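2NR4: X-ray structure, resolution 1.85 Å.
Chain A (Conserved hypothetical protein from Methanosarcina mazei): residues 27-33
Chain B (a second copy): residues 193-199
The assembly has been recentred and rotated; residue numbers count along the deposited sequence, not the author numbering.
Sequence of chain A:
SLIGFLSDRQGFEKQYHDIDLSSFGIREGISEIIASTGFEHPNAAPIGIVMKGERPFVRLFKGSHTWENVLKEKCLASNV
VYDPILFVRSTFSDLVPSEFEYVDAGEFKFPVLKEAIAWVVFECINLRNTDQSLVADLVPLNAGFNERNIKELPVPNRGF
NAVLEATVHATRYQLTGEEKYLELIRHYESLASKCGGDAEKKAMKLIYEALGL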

# COMPACT_ATOMS: atom_id res chain seq x y z
N ARG A 27 -6.44 9.40 5.79
CA ARG A 27 -6.12 10.22 4.62
C ARG A 27 -7.31 10.35 3.72
O ARG A 27 -8.32 9.64 3.88
CB ARG A 27 -5.03 9.57 3.78
CG ARG A 27 -3.91 8.89 4.50
CD ARG A 27 -2.81 9.81 4.77
NE ARG A 27 -2.31 10.38 3.51
CZ ARG A 27 -1.25 9.94 2.85
NH1 ARG A 27 -0.56 8.89 3.30
NH2 ARG A 27 -0.87 10.55 1.72
N GLU A 28 -7.18 11.23 2.71
CA GLU A 28 -8.24 11.39 1.75
C GLU A 28 -8.58 10.05 1.06
O GLU A 28 -7.68 9.27 0.78
CB GLU A 28 -7.82 12.44 0.72
CG GLU A 28 -8.99 12.95 -0.10
CD GLU A 28 -8.52 13.70 -1.36
OE1 GLU A 28 -7.31 14.02 -1.49
OE2 GLU A 28 -9.38 13.95 -2.23
N GLY A 29 -9.87 9.81 0.78
CA GLY A 29 -10.32 8.56 0.14
C GLY A 29 -10.67 7.56 1.22
O GLY A 29 -11.08 7.97 2.31
N ILE A 30 -10.51 6.26 0.95
CA ILE A 30 -10.94 5.25 1.94
C ILE A 30 -9.67 4.59 2.42
O ILE A 30 -8.97 3.94 1.63
CB ILE A 30 -11.94 4.24 1.35
CG1 ILE A 30 -13.22 4.96 0.87
CG2 ILE A 30 -12.35 3.20 2.42
CD1 ILE A 30 -14.20 4.02 0.19
N SER A 31 -9.35 4.81 3.70
CA SER A 31 -8.12 4.32 4.32
C SER A 31 -8.48 2.95 4.93
O SER A 31 -9.37 2.87 5.76
CB SER A 31 -7.67 5.30 5.43
OG SER A 31 -7.30 6.60 4.89
N GLU A 32 -7.79 1.90 4.51
CA GLU A 32 -8.10 0.54 4.99
C GLU A 32 -7.30 0.27 6.25
O GLU A 32 -6.06 0.08 6.21
CB GLU A 32 -7.80 -0.52 3.92
CG GLU A 32 -8.44 -0.22 2.53
CD GLU A 32 -9.96 -0.38 2.50
OE1 GLU A 32 -10.57 -0.84 3.52
OE2 GLU A 32 -10.57 -0.02 1.44
N ILE A 33 -8.03 0.25 7.37
CA ILE A 33 -7.40 0.09 8.67
C ILE A 33 -8.02 -1.11 9.40
O ILE A 33 -8.95 -1.72 8.91
CB ILE A 33 -7.52 1.38 9.50
CG1 ILE A 33 -8.96 1.94 9.53
CG2 ILE A 33 -6.51 2.45 8.92
CD1 ILE A 33 -9.91 1.24 10.48
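Chain B, residues 193-199: SKCGGDA

Chain B residues 193-199, from the second copy of the protein, lie across the start of the chain A strand 29-33 as the end of one helix, a two-glycine turn and the start of the next helix. The end-to-end directions of the touching parts, CA 28 to 32 and CA 194 to 198, are 140° apart, so the two backbones run roughly, though not strictly, against each other. Ser B193, still helical, makes no contact with chain A. Lys B194 contributes mainly its backbone: its O lies 3.5 Å from Ile A30 CD1, while the end of its side chain, with chi1 m, leads away. Cys B195, the last residue of the first helix, is the first anchor. Its O accepts a hydrogen bond from Ile A30 N at 2.8 Å, with an N-H...O angle of 158°, and also receives a CA-H...O contact from Gly A29 CA at 3.4 Å. Its side chain (m) places SG 4.1 Å from Ile A30 CD1, an apolar contact, and 4.5 Å from Glu A32 OE2. Gly B196 leaves helical phi/psi (-76/158) and sets its O 3.6 Å from Gly A29 CA. Gly B197 (-84/-176) takes the N-cap position, its CA 4.2 Å from Gly A29 CA. This close approach depends on the bare Gly A29: a CB there would point toward chain B and clash with Cys B195 O, at 2.5 Å. Asp B198 opens the second helix, and its N donates to Glu A28 OE2 at 2.7 Å (149°); the Glu A28 side chain, t at chi1 and chi2, brings its carboxylate there. The same OE2 lies 3.0 Å from Asp B198 OD1, a close pair of like charges rather than a hydrogen bond. At Ala B199 the link is through water 1, which accepts from Ala B199 N at 3.0 Å and donates to Glu A28 OE1 at 2.6 Å.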

# COMPACT_ATOMS: atom_id res chain seq x y z
N SER B 193 -11.96 5.39 -8.33
CA SER B 193 -12.98 6.41 -8.09
C SER B 193 -13.71 6.25 -6.78
O SER B 193 -14.03 7.26 -6.13
CB SER B 193 -13.97 6.43 -9.24
OG SER B 193 -13.30 6.93 -10.38
N LYS B 194 -13.97 5.00 -6.38
CA LYS B 194 -14.65 4.69 -5.11
C LYS B 194 -13.74 4.95 -3.89
O LYS B 194 -14.13 5.59 -2.93
CB LYS B 194 -15.09 3.24 -5.11
CG LYS B 194 -16.26 2.91 -6.02
CD LYS B 194 -16.64 1.41 -5.95
CE LYS B 194 -18.12 1.22 -6.38
NZ LYS B 194 -19.10 2.00 -5.47
N CYS B 195 -12.51 4.44 -3.95
CA CYS B 195 -11.59 4.41 -2.79
C CYS B 195 -10.51 5.46 -2.80
O CYS B 195 -9.91 5.78 -1.76
CB CYS B 195 -10.87 3.06 -2.76
SG CYS B 195 -12.03 1.69 -2.43
N GLY B 196 -10.23 6.01 -3.98
CA GLY B 196 -9.12 6.93 -4.12
C GLY B 196 -9.46 8.30 -3.56
O GLY B 196 -10.65 8.64 -3.44
N GLY B 197 -8.42 9.05 -3.23
CA GLY B 197 -8.49 10.52 -3.04
C GLY B 197 -8.35 11.27 -4.36
O GLY B 197 -8.30 10.66 -5.44
N ASP B 198 -8.32 12.60 -4.31
CA ASP B 198 -8.17 13.39 -5.52
C ASP B 198 -6.95 12.98 -6.34
O ASP B 198 -7.04 12.96 -7.56
CB ASP B 198 -8.08 14.88 -5.20
CG ASP B 198 -9.45 15.51 -4.93
OD1 ASP B 198 -10.47 14.78 -4.95
OD2 ASP B 198 -9.50 16.74 -4.74
N ALA B 199 -5.82 12.69 -5.69
CA ALA B 199 -4.59 12.34 -6.42
C ALA B 199 -4.73 11.04 -7.20
O ALA B 199 -4.25 10.97 -8.34
CB ALA B 199 -3.41 12.28 -5.50
O HOH W 1 -5.24 13.16 -2.83